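Local atomic coordinates of KLLA0B12012p (Kluyveromyces lactis, PDB entry 6Y3P), a protein that interacts directly with the mRNA decapping enzyme Dcp2 and, through the C-terminal ATP-grasp domain described here, probably binds ATP. Residues A[284-287]-A[292-295]; A[307-312]-A[393-398]; A[350-355]-A[365-370]; A[374-377]-A[383-386]. All coordinates share one frame; numbering follows the deposited sequence.

Contact 1. Residues A[284-287]-A[292-295]; sequences ALKD and RREE. With SO4 (sulfate ion), chain D.
Lys286 and Arg293 converge on one sulfate ion, probably taken up from the crystallisation liquor, and show how two basic side chains can share an anion. Arg293 NH1 gives the stronger bond, reaching sulfate O3 over 2.8 Å with an N-H...O angle of 155°. This oxygen lies at the edge of the guanidinium, near its plane. Lys286 NZ approaches the same O3 at 3.3 Å and adds a weak bond to the neighbouring oxygen O4. With the anion beside them, Lys286 NZ and Arg293 NH1 can stand 4.0 Å apart, their charges probably offset in part by the sulfate. The aliphatic part of the lysine also takes part, since Lys286 CD lies over one face of the guanidinium, 4.0 Å from Arg293 NH2.

The next shell fixes these groups. A bend at the third torsion of Arg293 (chi3 -96°) turns its flat head from the extended line of its chain. NE then donates to the carbonyl of Ile288, while the carbonyl oxygen of Leu285 lies obliquely to the group, 3.2 Å from Arg293 NE. Asp283 serves both cations: its carboxylate forms a salt bridge with Arg293 NH1, and its backbone carbonyl accepts from Lys286 NZ.

Farther out, Leu285 packs against Ala237 and Phe239 of strand 228-239, and the backbone N of Asp287 is hydrogen-bonded to Glu209. The contact thus ties the loop that follows strand 279-281 to the beginning of helix 290-313, beside the long strand 228-239.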
# COMPACT_ATOMS: atom_id res chain seq x y z
N ALA A 284 -17.53 -8.20 5.48
CA ALA A 284 -18.95 -8.21 5.16
C ALA A 284 -19.22 -9.03 3.88
O ALA A 284 -20.38 -9.22 3.54
CB ALA A 284 -19.46 -6.78 4.99
N LEU A 285 -18.16 -9.48 3.15
CA LEU A 285 -18.34 -10.28 1.93
C LEU A 285 -18.54 -11.77 2.34
O LEU A 285 -17.57 -12.47 2.60
CB LEU A 285 -17.17 -10.07 0.97
CG LEU A 285 -16.88 -8.60 0.55
CD1 LEU A 285 -15.51 -8.48 -0.14
CD2 LEU A 285 -18.00 -8.03 -0.37
N LYS A 286 -19.81 -12.20 2.48
CA LYS A 286 -20.13 -13.54 2.97
C LYS A 286 -19.97 -14.62 1.92
O LYS A 286 -19.90 -15.79 2.28
CB LYS A 286 -21.50 -13.59 3.66
CG LYS A 286 -21.67 -12.60 4.82
CD LYS A 286 -20.58 -12.67 5.89
CE LYS A 286 -20.82 -11.64 6.98
NZ LYS A 286 -19.60 -11.42 7.81
N ASP A 287 -19.85 -14.24 0.63
CA ASP A 287 -19.59 -15.21 -0.44
C ASP A 287 -18.14 -15.72 -0.39
O ASP A 287 -17.81 -16.74 -1.02
CB ASP A 287 -20.01 -14.67 -1.80
CG ASP A 287 -21.51 -14.71 -2.01
OD1 ASP A 287 -22.21 -15.49 -1.29
OD2 ASP A 287 -21.98 -14.07 -2.95
N ARG A 292 -11.65 -18.80 4.55
CA ARG A 292 -10.92 -18.19 3.45
C ARG A 292 -10.63 -16.73 3.79
O ARG A 292 -9.53 -16.26 3.53
CB ARG A 292 -11.67 -18.31 2.13
CG ARG A 292 -11.77 -19.73 1.60
CD ARG A 292 -10.44 -20.46 1.50
NE ARG A 292 -10.51 -21.45 0.43
CZ ARG A 292 -9.46 -21.94 -0.22
NH1 ARG A 292 -8.23 -21.59 0.12
NH2 ARG A 292 -9.64 -22.78 -1.23
N ARG A 293 -11.58 -16.05 4.44
CA ARG A 293 -11.37 -14.68 4.92
C ARG A 293 -10.22 -14.64 5.94
O ARG A 293 -9.38 -13.74 5.88
CB ARG A 293 -12.66 -14.10 5.53
CG ARG A 293 -13.55 -13.46 4.48
CD ARG A 293 -14.78 -12.86 5.09
NE ARG A 293 -15.87 -13.83 4.99
CZ ARG A 293 -16.59 -14.26 6.01
NH1 ARG A 293 -16.37 -13.79 7.23
NH2 ARG A 293 -17.51 -15.18 5.83
N GLU A 294 -10.14 -15.66 6.84
CA GLU A 294 -9.10 -15.76 7.85
C GLU A 294 -7.71 -16.06 7.26
O GLU A 294 -6.73 -15.47 7.72
CB GLU A 294 -9.48 -16.78 8.94
CG GLU A 294 -8.95 -16.42 10.32
CD GLU A 294 -9.08 -14.97 10.80
OE1 GLU A 294 -10.23 -14.49 10.94
OE2 GLU A 294 -8.03 -14.34 11.05
N GLU A 295 -7.66 -16.89 6.22
CA GLU A 295 -6.45 -17.25 5.48
C GLU A 295 -5.93 -16.01 4.74
O GLU A 295 -4.71 -15.81 4.66
CB GLU A 295 -6.76 -18.36 4.46
CG GLU A 295 -6.71 -19.77 5.01
CD GLU A 295 -7.36 -20.85 4.14
OE1 GLU A 295 -7.48 -20.64 2.91
OE2 GLU A 295 -7.72 -21.92 4.70
S SO4 D . -19.54 -14.98 9.47
O1 SO4 D . -19.53 -16.21 8.67
O2 SO4 D . -19.46 -15.33 10.89
O3 SO4 D . -18.38 -14.17 9.11
O4 SO4 D . -20.77 -14.24 9.20

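Contact 2. Residues A[307-312]-A[393-398]; sequences LFKAAV and EVLKLK
Phe308 and Leu395 mark the nearest approach of helix and strand, with 7.8 Å between Phe308 CA and Leu395 CA. The segment 307-312 is helical throughout, whereas 393-398 runs as strand through Lys396 and then leaves it. No hydrogen bond crosses, so the side chains alone bridge the gap.

Leu395 divides its two methyl groups between neighbouring helix residues. Its CG is anti to the backbone N (chi1 -173°), and from there Leu395 CD2 meets Phe308 CB at 3.7 Å while Leu395 CD1 lies 3.7 Å from Lys309 CG. The ring of Phe308 leads elsewhere, into an edge-to-face pairing with Phe319. The lysine works here as a hydrocarbon: its chain passes obliquely across the leucine, and CG, CD and CE all come near CD1. Shortening Lys309 to an alanine would probably strip Leu395 CD1 of this methylene cover and open a gap beside it. One helical turn on from Phe308, Val312 and Leu397 point at each other tip to tip, Val312 CG1 lying 3.7 Å from Leu397 CD1.

Strand 391-396 pairs antiparallel with strand 228-239, and Phe308 also touches Val229 there. Lys309 reaches Tyr93 of helix 83-95 besides. The arrangement is that of a helix laid by apolar side chains against an antiparallel sheet, in keeping with the alpha/beta architecture of the ATP-grasp fold.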
# COMPACT_ATOMS: atom_id res chain seq x y z
N LEU A 307 7.63 -7.65 4.74
CA LEU A 307 7.99 -6.40 4.06
C LEU A 307 8.74 -5.45 4.96
O LEU A 307 9.74 -4.87 4.53
CB LEU A 307 6.77 -5.72 3.40
CG LEU A 307 7.05 -4.44 2.59
CD1 LEU A 307 8.18 -4.65 1.56
CD2 LEU A 307 5.83 -3.99 1.88
N PHE A 308 8.29 -5.29 6.19
CA PHE A 308 9.00 -4.42 7.12
C PHE A 308 10.37 -5.00 7.50
O PHE A 308 11.33 -4.24 7.63
CB PHE A 308 8.12 -4.03 8.31
CG PHE A 308 7.23 -2.88 7.90
CD1 PHE A 308 7.77 -1.61 7.69
CD2 PHE A 308 5.89 -3.08 7.62
CE1 PHE A 308 6.98 -0.57 7.22
CE2 PHE A 308 5.09 -2.03 7.14
CZ PHE A 308 5.64 -0.78 6.94
N LYS A 309 10.51 -6.33 7.56
CA LYS A 309 11.81 -6.96 7.82
C LYS A 309 12.74 -6.69 6.61
O LYS A 309 13.91 -6.31 6.80
CB LYS A 309 11.69 -8.45 8.09
CG LYS A 309 11.02 -8.74 9.42
CD LYS A 309 11.46 -10.07 10.01
CE LYS A 309 10.43 -11.15 9.89
NZ LYS A 309 10.67 -12.21 10.91
N ALA A 310 12.19 -6.79 5.38
CA ALA A 310 12.90 -6.52 4.12
C ALA A 310 13.40 -5.09 4.08
O ALA A 310 14.60 -4.89 3.92
CB ALA A 310 11.97 -6.77 2.93
N ALA A 311 12.48 -4.12 4.29
CA ALA A 311 12.66 -2.66 4.26
C ALA A 311 13.73 -2.14 5.20
O ALA A 311 14.52 -1.29 4.81
CB ALA A 311 11.33 -1.98 4.56
N VAL A 312 13.73 -2.63 6.43
CA VAL A 312 14.62 -2.23 7.51
C VAL A 312 16.04 -2.78 7.33
O VAL A 312 17.00 -2.06 7.57
CB VAL A 312 13.96 -2.61 8.86
CG1 VAL A 312 14.95 -2.84 9.98
CG2 VAL A 312 12.91 -1.59 9.27
N GLU A 393 -0.53 -6.51 16.35
CA GLU A 393 0.91 -6.33 16.23
C GLU A 393 1.49 -7.52 15.48
O GLU A 393 1.47 -8.63 16.01
CB GLU A 393 1.56 -6.18 17.59
CG GLU A 393 2.94 -5.56 17.48
CD GLU A 393 3.75 -5.79 18.73
OE1 GLU A 393 4.47 -6.81 18.79
OE2 GLU A 393 3.60 -4.99 19.68
N VAL A 394 2.01 -7.28 14.25
CA VAL A 394 2.52 -8.32 13.35
C VAL A 394 4.05 -8.37 13.31
O VAL A 394 4.62 -9.35 12.83
CB VAL A 394 1.89 -8.21 11.93
CG1 VAL A 394 0.38 -8.33 11.99
CG2 VAL A 394 2.31 -6.92 11.22
N LEU A 395 4.70 -7.31 13.79
CA LEU A 395 6.16 -7.23 13.86
C LEU A 395 6.55 -6.28 14.94
O LEU A 395 5.91 -5.23 15.08
CB LEU A 395 6.80 -6.79 12.53
CG LEU A 395 8.34 -6.84 12.46
CD1 LEU A 395 8.87 -8.29 12.41
CD2 LEU A 395 8.87 -6.01 11.30
N LYS A 396 7.60 -6.63 15.68
CA LYS A 396 8.21 -5.77 16.69
C LYS A 396 9.71 -5.91 16.58
O LYS A 396 10.23 -7.03 16.70
CB LYS A 396 7.72 -6.13 18.09
CG LYS A 396 8.04 -5.07 19.15
CD LYS A 396 8.44 -5.68 20.51
CE LYS A 396 7.31 -6.29 21.32
NZ LYS A 396 6.33 -5.28 21.80
N LEU A 397 10.40 -4.80 16.33
CA LEU A 397 11.87 -4.77 16.31
C LEU A 397 12.36 -3.94 17.48
O LEU A 397 11.81 -2.86 17.75
CB LEU A 397 12.41 -4.18 15.00
CG LEU A 397 12.06 -4.90 13.69
CD1 LEU A 397 12.49 -4.07 12.51
CD2 LEU A 397 12.70 -6.28 13.61
N LYS A 398 13.42 -4.42 18.16
CA LYS A 398 14.04 -3.71 19.28
C LYS A 398 15.23 -2.91 18.75
O LYS A 398 16.32 -3.49 18.60
CB LYS A 398 14.48 -4.68 20.41
CG LYS A 398 13.35 -5.08 21.34
CD LYS A 398 13.52 -6.50 21.86
CE LYS A 398 12.22 -7.10 22.36
NZ LYS A 398 11.29 -7.47 21.25

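Contact 3. Residues A[350-355]-A[365-370]; sequences PDFKQT and ELFDDV
Phe352 and Phe367 form a T-shaped pair, the aromatic part of this wholly buried contact. The edge of Phe367 is directed at the face of Phe352, with ring centroids 5.2 Å apart and planes inclined at 76°. Only the far end of the second ring does the touching: Phe367 CZ stands 3.9 Å above the plane of the Phe352 ring, over its centre. The phenyl group of Phe367 lies anti to its own carbonyl carbon (chi1 -69°), which carries the ring out from helix 357-375 to the loop. Phe352 also meets Tyr220 of strand 215-224, the planes there being at about 35°.

Aliphatic packing supplements the rings. Leu366 CD2 comes within 4.0 Å of Phe352 CE1, its side chain crossing that of Phe352 at about a right angle. The same leucine places CG above a face of Phe367, toward the rim. Replacing Phe352 by an alanine would probably leave Phe367 CZ facing a gap and deprive Leu366 CD2 of its aromatic neighbour.

No hydrogen bond crosses between the segments; within the loop Gln354 NE2 makes a weak hydrogen bond of 3.2 Å to Phe352 O, and on the helix side Glu365 forms a salt bridge with Arg234.

Ile20 touches both phenylalanines from another loop. An aromatic cluster of this kind fastens the connection after strand 341-347 to the helix that follows it, within the ATP-grasp domain of the tubulin-tyrosine ligase family.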
# COMPACT_ATOMS: atom_id res chain seq x y z
N PRO A 350 -2.96 7.94 2.63
CA PRO A 350 -4.12 7.51 1.84
C PRO A 350 -5.38 8.33 2.13
O PRO A 350 -5.51 8.91 3.21
CB PRO A 350 -4.32 6.06 2.28
CG PRO A 350 -3.77 6.02 3.69
CD PRO A 350 -2.58 6.91 3.63
N ASP A 351 -6.31 8.38 1.15
CA ASP A 351 -7.57 9.08 1.37
C ASP A 351 -8.43 8.13 2.19
O ASP A 351 -8.69 7.00 1.77
CB ASP A 351 -8.26 9.49 0.04
CG ASP A 351 -9.32 10.61 0.14
OD1 ASP A 351 -9.35 11.32 1.19
OD2 ASP A 351 -10.08 10.80 -0.83
N PHE A 352 -8.74 8.54 3.41
CA PHE A 352 -9.58 7.80 4.34
C PHE A 352 -11.06 8.12 4.10
O PHE A 352 -11.91 7.42 4.66
CB PHE A 352 -9.19 8.14 5.80
CG PHE A 352 -7.79 7.75 6.21
CD1 PHE A 352 -7.49 6.44 6.59
CD2 PHE A 352 -6.77 8.70 6.25
CE1 PHE A 352 -6.19 6.08 6.97
CE2 PHE A 352 -5.47 8.33 6.62
CZ PHE A 352 -5.19 7.04 6.98
N LYS A 353 -11.38 9.15 3.28
CA LYS A 353 -12.77 9.56 3.01
C LYS A 353 -13.68 8.44 2.44
O LYS A 353 -13.35 7.83 1.42
CB LYS A 353 -12.86 10.82 2.13
CG LYS A 353 -14.21 11.51 2.29
CD LYS A 353 -14.52 12.56 1.24
CE LYS A 353 -15.99 12.57 0.84
NZ LYS A 353 -16.95 12.41 1.98
N GLN A 354 -14.81 8.19 3.14
CA GLN A 354 -15.84 7.18 2.82
C GLN A 354 -17.26 7.77 3.00
O GLN A 354 -17.43 8.90 3.46
CB GLN A 354 -15.73 5.90 3.72
CG GLN A 354 -14.33 5.30 3.97
CD GLN A 354 -13.57 4.84 2.73
OE1 GLN A 354 -14.15 4.48 1.70
NE2 GLN A 354 -12.24 4.84 2.84
N THR A 355 -18.28 6.97 2.65
CA THR A 355 -19.67 7.35 2.81
C THR A 355 -20.39 6.21 3.52
O THR A 355 -20.02 5.04 3.35
CB THR A 355 -20.27 7.84 1.46
OG1 THR A 355 -21.06 9.01 1.69
CG2 THR A 355 -21.08 6.76 0.70
N GLU A 365 -12.93 3.41 14.76
CA GLU A 365 -12.25 2.37 15.52
C GLU A 365 -10.77 2.35 15.16
O GLU A 365 -9.95 2.01 16.01
CB GLU A 365 -12.91 1.01 15.25
CG GLU A 365 -12.32 -0.11 16.08
CD GLU A 365 -12.79 -1.52 15.77
OE1 GLU A 365 -13.97 -1.68 15.36
OE2 GLU A 365 -12.00 -2.46 16.00
N LEU A 366 -10.43 2.73 13.91
CA LEU A 366 -9.05 2.77 13.46
C LEU A 366 -8.28 3.83 14.25
O LEU A 366 -7.22 3.50 14.81
CB LEU A 366 -8.95 3.02 11.94
CG LEU A 366 -7.60 3.55 11.37
CD1 LEU A 366 -6.46 2.55 11.54
CD2 LEU A 366 -7.74 3.95 9.93
N PHE A 367 -8.80 5.08 14.28
CA PHE A 367 -8.14 6.21 14.95
C PHE A 367 -8.21 6.08 16.45
O PHE A 367 -7.28 6.52 17.11
CB PHE A 367 -8.64 7.56 14.42
CG PHE A 367 -8.16 7.75 13.01
CD1 PHE A 367 -6.83 8.11 12.75
CD2 PHE A 367 -8.99 7.48 11.93
CE1 PHE A 367 -6.37 8.22 11.43
CE2 PHE A 367 -8.52 7.57 10.61
CZ PHE A 367 -7.22 7.97 10.37
N ASP A 368 -9.19 5.35 16.99
CA ASP A 368 -9.28 5.02 18.40
C ASP A 368 -8.07 4.15 18.81
O ASP A 368 -7.41 4.46 19.80
CB ASP A 368 -10.60 4.28 18.68
CG ASP A 368 -10.95 4.32 20.15
OD1 ASP A 368 -11.38 5.41 20.62
OD2 ASP A 368 -10.68 3.32 20.85
N ASP A 369 -7.75 3.12 18.00
CA ASP A 369 -6.64 2.20 18.22
C ASP A 369 -5.30 2.86 18.07
O ASP A 369 -4.41 2.61 18.88
CB ASP A 369 -6.75 1.00 17.28
CG ASP A 369 -7.97 0.12 17.52
OD1 ASP A 369 -8.50 0.12 18.66
OD2 ASP A 369 -8.40 -0.59 16.57
N VAL A 370 -5.16 3.74 17.05
CA VAL A 370 -3.92 4.45 16.76
C VAL A 370 -3.56 5.34 17.94
O VAL A 370 -2.45 5.28 18.44
CB VAL A 370 -3.99 5.24 15.41
CG1 VAL A 370 -2.83 6.22 15.27
CG2 VAL A 370 -4.03 4.28 14.22

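Contact 4. Residues A[374-377]-A[383-386]; sequences CVRP and PLHH
Arg376, with Leu384 lying across it, offers its guanidinium to two carbonyl groups: NE is hydrogen-bonded to the oxygen of Pro382, just ahead of the segment 383-386, and NH1 to that of His31. Held at both places, the flat group has little freedom to turn and presents one face to the leucine. Leu384 CD2 sits 4.2 Å above the guanidinium plane, over its centre, and the same distance separates it from Arg376 NE. The contact between these two side chains is therefore apolar in character, a methyl group resting on a cation whose N-H groups are engaged elsewhere. The reach depends on the arginine chain, which runs extended at chi2 (179°) and then turns at chi3 (59°).

His31 is the last residue of helix 21-31, so the arginine joins the end of that helix to the loop that returns from helix 357-375 toward strand 391-396. A carbonyl at the C-terminal end of a helix would probably be made more negative by the helix dipole, which would favour a positive partner. Within this part of the ATP-grasp domain, Cys374 faces the sheet instead, touching Thr222, Ser224 and Leu326.

Two proline rings form the second half of the contact. Pro377 CG lies 3.9 Å from Pro383 CB, and Pro383 CD is almost as near to it. The backbones come closest at these residues, with Pro377 CA and Pro383 CA 5.9 Å apart. The two rings cross each other obliquely, while the backbone of Leu384 is hydrogen-bonded to that of Ser372 in helix 357-375.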
# COMPACT_ATOMS: atom_id res chain seq x y z
N CYS A 374 -0.61 3.63 20.00
CA CYS A 374 0.61 4.24 19.47
C CYS A 374 0.90 5.64 20.04
O CYS A 374 2.07 5.94 20.34
CB CYS A 374 0.56 4.27 17.94
SG CYS A 374 0.18 2.66 17.17
N VAL A 375 -0.15 6.50 20.16
CA VAL A 375 0.02 7.88 20.61
C VAL A 375 0.21 7.94 22.12
O VAL A 375 1.09 8.66 22.55
CB VAL A 375 -1.11 8.82 20.09
CG1 VAL A 375 -0.97 10.26 20.63
CG2 VAL A 375 -1.15 8.83 18.56
N ARG A 376 -0.61 7.24 22.93
CA ARG A 376 -0.49 7.27 24.40
C ARG A 376 0.97 7.02 24.89
O ARG A 376 1.47 7.87 25.64
CB ARG A 376 -1.48 6.29 25.07
CG ARG A 376 -2.87 6.84 25.34
CD ARG A 376 -3.77 5.77 25.98
NE ARG A 376 -3.21 5.28 27.24
CZ ARG A 376 -3.49 5.78 28.44
NH1 ARG A 376 -4.36 6.78 28.57
NH2 ARG A 376 -2.92 5.28 29.53
N PRO A 377 1.70 5.97 24.40
CA PRO A 377 3.08 5.74 24.85
C PRO A 377 4.12 6.84 24.57
O PRO A 377 5.13 6.90 25.28
CB PRO A 377 3.46 4.43 24.14
CG PRO A 377 2.19 3.75 23.93
CD PRO A 377 1.27 4.85 23.53
N PRO A 383 0.08 1.81 26.85
CA PRO A 383 -0.81 1.46 25.73
C PRO A 383 -2.07 0.72 26.20
O PRO A 383 -1.99 -0.30 26.89
CB PRO A 383 0.07 0.60 24.81
CG PRO A 383 1.17 0.09 25.69
CD PRO A 383 1.38 1.11 26.76
N LEU A 384 -3.24 1.29 25.89
CA LEU A 384 -4.55 0.77 26.27
C LEU A 384 -4.84 -0.56 25.56
O LEU A 384 -4.93 -0.59 24.33
CB LEU A 384 -5.63 1.82 25.91
CG LEU A 384 -6.77 2.09 26.90
CD1 LEU A 384 -7.75 0.93 26.99
CD2 LEU A 384 -6.25 2.56 28.28
N HIS A 385 -4.96 -1.66 26.34
CA HIS A 385 -5.23 -3.00 25.81
C HIS A 385 -6.66 -3.43 26.10
O HIS A 385 -7.16 -3.25 27.22
CB HIS A 385 -4.22 -4.04 26.35
CG HIS A 385 -4.57 -5.48 26.05
ND1 HIS A 385 -5.46 -6.20 26.83
CD2 HIS A 385 -4.10 -6.29 25.07
CE1 HIS A 385 -5.53 -7.40 26.29
NE2 HIS A 385 -4.73 -7.52 25.24
N HIS A 386 -7.30 -4.04 25.09
CA HIS A 386 -8.63 -4.62 25.17
C HIS A 386 -8.63 -5.96 24.43
O HIS A 386 -8.00 -6.07 23.37
CB HIS A 386 -9.71 -3.66 24.64
CG HIS A 386 -11.11 -4.02 25.07
ND1 HIS A 386 -12.18 -3.93 24.19
CD2 HIS A 386 -11.57 -4.49 26.26
CE1 HIS A 386 -13.24 -4.32 24.87
NE2 HIS A 386 -12.92 -4.68 26.12

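Burial alone does not set the chemistry of these contacts. Contact 3 is wholly buried and relies on aromatic and aliphatic packing; contact 1, though also largely buried, is dominated by charge and by a bound anion. Contacts 2 and 4 lie nearer the surface, where a lysine chain and an arginine face are used alongside leucines and prolines. Helix 290-313 serves contact 1 near its start and contact 2 near its end, their centres about 26 Å apart. Helix 357-375 likewise links contacts 3 and 4, which touch where Val375 N probably bonds to Val370 O at 3.1 Å. Both are nested in the chain loop closed by contact 2.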